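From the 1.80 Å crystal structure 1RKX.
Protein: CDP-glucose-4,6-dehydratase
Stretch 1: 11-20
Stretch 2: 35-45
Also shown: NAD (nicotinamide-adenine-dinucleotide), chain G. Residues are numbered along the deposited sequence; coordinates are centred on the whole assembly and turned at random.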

# COMPACT_ATOMS: atom_id res chain seq x y z
N ARG C 11 -3.90 32.47 25.58
CA ARG C 11 -5.19 32.81 25.01
C ARG C 11 -5.60 31.64 24.11
O ARG C 11 -5.02 31.43 23.05
N VAL C 12 -6.60 30.89 24.56
CA VAL C 12 -7.07 29.71 23.83
C VAL C 12 -8.50 29.87 23.33
O VAL C 12 -9.41 30.20 24.10
N PHE C 13 -8.69 29.61 22.04
CA PHE C 13 -9.99 29.71 21.39
C PHE C 13 -10.48 28.29 21.15
O PHE C 13 -9.78 27.49 20.53
N VAL C 14 -11.68 27.98 21.63
CA VAL C 14 -12.23 26.64 21.47
C VAL C 14 -13.60 26.60 20.80
O VAL C 14 -14.57 27.11 21.37
N THR C 15 -13.70 26.02 19.61
CA THR C 15 -15.01 25.92 18.98
C THR C 15 -15.61 24.65 19.56
O THR C 15 -14.88 23.69 19.85
N GLY C 16 -16.93 24.63 19.74
CA GLY C 16 -17.58 23.46 20.29
C GLY C 16 -17.44 23.33 21.80
O GLY C 16 -17.54 22.23 22.34
N HIS C 17 -17.21 24.46 22.47
CA HIS C 17 -17.06 24.46 23.92
C HIS C 17 -18.36 24.12 24.67
O HIS C 17 -18.31 23.79 25.86
N THR C 18 -19.50 24.18 23.99
CA THR C 18 -20.77 23.87 24.64
C THR C 18 -21.12 22.39 24.57
O THR C 18 -22.17 21.96 25.05
N GLY C 19 -20.23 21.60 23.97
CA GLY C 19 -20.46 20.18 23.85
C GLY C 19 -19.76 19.35 24.92
O GLY C 19 -19.16 19.89 25.85
N PHE C 20 -19.84 18.03 24.77
CA PHE C 20 -19.25 17.09 25.71
C PHE C 20 -17.73 17.22 25.83
O PHE C 20 -17.21 17.56 26.89
N THR C 35 -6.66 31.69 29.40
CA THR C 35 -7.69 32.68 29.10
C THR C 35 -8.43 32.05 27.92
O THR C 35 -7.93 32.03 26.80
N VAL C 36 -9.61 31.52 28.19
CA VAL C 36 -10.37 30.81 27.16
C VAL C 36 -11.61 31.50 26.61
O VAL C 36 -12.37 32.13 27.34
N LYS C 37 -11.79 31.35 25.30
CA LYS C 37 -12.97 31.88 24.61
C LYS C 37 -13.56 30.73 23.80
O LYS C 37 -12.83 30.00 23.13
N GLY C 38 -14.87 30.56 23.88
CA GLY C 38 -15.53 29.49 23.15
C GLY C 38 -16.50 30.02 22.11
O GLY C 38 -17.05 31.11 22.26
N TYR C 39 -16.70 29.25 21.05
CA TYR C 39 -17.61 29.62 19.96
C TYR C 39 -18.36 28.35 19.56
O TYR C 39 -17.75 27.42 19.02
N SER C 40 -19.66 28.31 19.85
CA SER C 40 -20.49 27.14 19.53
C SER C 40 -21.94 27.55 19.40
O SER C 40 -22.31 28.69 19.65
N LEU C 41 -22.77 26.59 19.00
CA LEU C 41 -24.21 26.82 18.95
C LEU C 41 -24.61 26.51 20.39
O LEU C 41 -23.78 26.03 21.17
N THR C 42 -25.86 26.78 20.74
CA THR C 42 -26.33 26.49 22.09
C THR C 42 -26.08 25.01 22.40
O THR C 42 -26.14 24.17 21.50
N ALA C 43 -25.79 24.69 23.66
CA ALA C 43 -25.53 23.30 24.06
C ALA C 43 -26.51 22.37 23.35
O ALA C 43 -27.72 22.61 23.31
N PRO C 44 -26.00 21.27 22.77
CA PRO C 44 -26.78 20.28 22.03
C PRO C 44 -27.85 19.49 22.79
O PRO C 44 -28.74 18.92 22.16
N THR C 45 -27.77 19.44 24.12
CA THR C 45 -28.76 18.67 24.89
C THR C 45 -29.11 19.30 26.24
O THR C 45 -28.44 20.20 26.72

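Strands 11-15 and 35-40 run parallel and are joined by alternating backbone hydrogen bonds, from Val 12 N to Thr 35 O (2.8 Å) at one end to Gly 16 N to Tyr 39 O (3.0 Å) at the other. Within the strands, side chains leave to the two faces of the sheet and pack against neighbours on the same face.

The apolar contacts follow this alternation. Val 12, Val 14 and Val 36, all t in chi1, share one face; Val 14 CG2 lies 4.0 Å from Val 36 CG1. Such beta-branched residues suit extended backbone and fill a buried face compactly. The other face carries Arg 11, Phe 13, Thr 15, Thr 35, Lys 37 and Tyr 39. There the t rotamer of Phe 13 brings its ring close to the second strand, with CZ 3.6 Å from Tyr 39 CB. Lys 37, extended with all four chi angles t, lays its aliphatic chain beside the edge of that ring, Lys 37 CD being 3.9 Å from Phe 13 CE1, while its amine is satisfied elsewhere in the structure.

Glycine opens the way for a ring. His 17 points toward the second stretch with chi1 p, and Gly 38 CA sits 3.5 Å from its ring centroid, almost directly over the face, in a CH-pi contact. A CB on Gly 38 would clash with His 17 CG, so the bare backbone makes room for the imidazole.

Polar side chains then tie the first loop to the end of the second strand and the residues after it. Ser 40 (chi1 m) points toward the first stretch, and its OG hydrogen-bonds His 17 ND1 at 2.7 Å; either atom could be the donor. The same OG accepts a weak hydrogen bond from Thr 18 N at 3.3 Å. A small hydroxyl residue can thus reach into the turn formed by Gly 16 to Gly 19. Thr 18, also pointing toward the second stretch with chi1 p, donates from OG1 to Leu 41 O (2.8 Å).

The NAD cofactor uses this junction. NAD O3B donates to Thr 18 OG1 at 2.8 Å, so the threonine hydroxyl serves both protein and ligand. Phe 20 N donates to NAD O2A at 2.8 Å, and Leu 41 N makes a weak bond to NAD O2B at 3.2 Å. At Gly 19, a CB would clash with NAD O5B; glycine leaves the cofactor space.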

# COMPACT_ATOMS: atom_id res chain seq x y z
CB ARG C 11 -5.08 34.11 24.20
CG ARG C 11 -4.60 35.30 25.02
CD ARG C 11 -4.54 36.57 24.19
NE ARG C 11 -5.87 37.11 23.91
CZ ARG C 11 -6.67 37.67 24.82
NH1 ARG C 11 -6.28 37.75 26.09
NH2 ARG C 11 -7.86 38.14 24.47
CB VAL C 12 -6.97 28.46 24.73
CG1 VAL C 12 -7.25 27.19 23.92
CG2 VAL C 12 -5.59 28.39 25.38
CB PHE C 13 -9.84 30.46 20.06
CG PHE C 13 -11.15 30.80 19.40
CD1 PHE C 13 -11.86 31.93 19.79
CD2 PHE C 13 -11.66 30.01 18.37
CE1 PHE C 13 -13.07 32.28 19.16
CE2 PHE C 13 -12.86 30.34 17.74
CZ PHE C 13 -13.56 31.48 18.13
CB VAL C 14 -12.38 25.94 22.85
CG1 VAL C 14 -12.95 24.54 22.67
CG2 VAL C 14 -11.03 25.90 23.57
CB THR C 15 -14.94 25.79 17.43
OG1 THR C 15 -14.30 24.55 17.07
CG2 THR C 15 -14.18 26.96 16.83
CB HIS C 17 -16.55 25.82 24.41
CG HIS C 17 -17.57 26.92 24.35
ND1 HIS C 17 -18.16 27.32 23.17
CD2 HIS C 17 -18.10 27.70 25.32
CE1 HIS C 17 -19.01 28.31 23.42
NE2 HIS C 17 -18.99 28.56 24.71
CB THR C 18 -21.95 24.67 24.02
OG1 THR C 18 -22.10 24.30 22.64
CG2 THR C 18 -21.69 26.18 24.12
CB PHE C 20 -19.64 15.66 25.32
CG PHE C 20 -19.00 14.59 26.16
CD1 PHE C 20 -19.14 14.58 27.55
CD2 PHE C 20 -18.30 13.55 25.55
CE1 PHE C 20 -18.60 13.55 28.32
CE2 PHE C 20 -17.74 12.52 26.31
CZ PHE C 20 -17.89 12.52 27.70
CB THR C 35 -7.07 34.02 28.68
OG1 THR C 35 -6.31 34.55 29.77
CG2 THR C 35 -8.16 35.01 28.29
CB VAL C 36 -10.81 29.43 27.69
CG1 VAL C 36 -11.28 28.56 26.53
CG2 VAL C 36 -9.66 28.77 28.45
CB LYS C 37 -12.61 33.03 23.66
CG LYS C 37 -13.84 33.59 22.93
CD LYS C 37 -13.52 34.81 22.07
CE LYS C 37 -14.78 35.37 21.43
NZ LYS C 37 -14.51 36.53 20.52
CB TYR C 39 -16.80 30.14 18.77
CG TYR C 39 -17.62 30.68 17.62
CD1 TYR C 39 -17.91 32.04 17.51
CD2 TYR C 39 -18.09 29.82 16.62
CE1 TYR C 39 -18.64 32.54 16.43
CE2 TYR C 39 -18.83 30.32 15.53
CZ TYR C 39 -19.09 31.68 15.44
OH TYR C 39 -19.80 32.18 14.38
CB SER C 40 -20.44 26.11 20.68
OG SER C 40 -19.13 25.83 21.12
CB LEU C 41 -24.89 25.82 18.02
CG LEU C 41 -24.60 25.89 16.52
CD1 LEU C 41 -25.36 24.77 15.82
CD2 LEU C 41 -25.03 27.25 15.97
CB THR C 42 -27.84 26.78 22.20
OG1 THR C 42 -28.06 28.20 22.11
CG2 THR C 42 -28.41 26.28 23.52
CB ALA C 43 -25.67 23.16 25.58
CB PRO C 44 -25.71 19.38 21.44
CG PRO C 44 -24.67 19.37 22.51
CD PRO C 44 -24.59 20.84 22.87
CB THR C 45 -28.25 17.23 25.21
OG1 THR C 45 -27.10 17.31 26.06
CG2 THR C 45 -27.89 16.48 23.94
PA NAD G . -21.16 17.28 21.11
O1A NAD G . -22.37 17.19 20.27
O2A NAD G . -21.35 17.15 22.58
O5B NAD G . -20.37 18.65 20.84
C5B NAD G . -20.43 19.24 19.52
C4B NAD G . -20.16 20.75 19.57
O4B NAD G . -20.28 21.14 18.19
C3B NAD G . -21.23 21.52 20.32
O3B NAD G . -20.56 22.40 21.24
C2B NAD G . -21.99 22.21 19.21
O2B NAD G . -22.65 23.44 19.63
C1B NAD G . -20.90 22.40 18.18
N9A NAD G . -21.43 22.65 16.85
C8A NAD G . -22.07 21.77 16.01
N7A NAD G . -22.45 22.32 14.86
C5A NAD G . -22.02 23.63 14.95
C6A NAD G . -22.12 24.71 14.06
N6A NAD G . -22.69 24.69 12.87
N1A NAD G . -21.59 25.91 14.45
C2A NAD G . -21.00 25.97 15.69
N3A NAD G . -20.85 25.03 16.60
C4A NAD G . -21.39 23.86 16.17
O3 NAD G . -20.13 16.22 20.61
PN NAD G . -18.65 15.81 21.16
O1N NAD G . -18.79 14.42 21.58
O2N NAD G . -18.29 16.74 22.26
O5D NAD G . -17.76 15.91 19.85
C5D NAD G . -16.69 16.87 19.85
C4D NAD G . -15.90 16.76 18.57
O4D NAD G . -15.27 15.44 18.63
C3D NAD G . -16.64 16.77 17.24
O3D NAD G . -15.76 17.33 16.23
C2D NAD G . -16.89 15.29 16.99
O2D NAD G . -17.14 15.04 15.60
C1D NAD G . -15.58 14.70 17.47
N1N NAD G . -15.70 13.28 17.77
C2N NAD G . -16.31 12.80 18.93
C3N NAD G . -16.33 11.33 19.25
C7N NAD G . -16.95 10.92 20.52
O7N NAD G . -16.93 9.70 20.77
N7N NAD G . -17.51 11.78 21.39
C4N NAD G . -15.80 10.36 18.21
C5N NAD G . -15.21 11.05 17.02
C6N NAD G . -15.16 12.35 16.83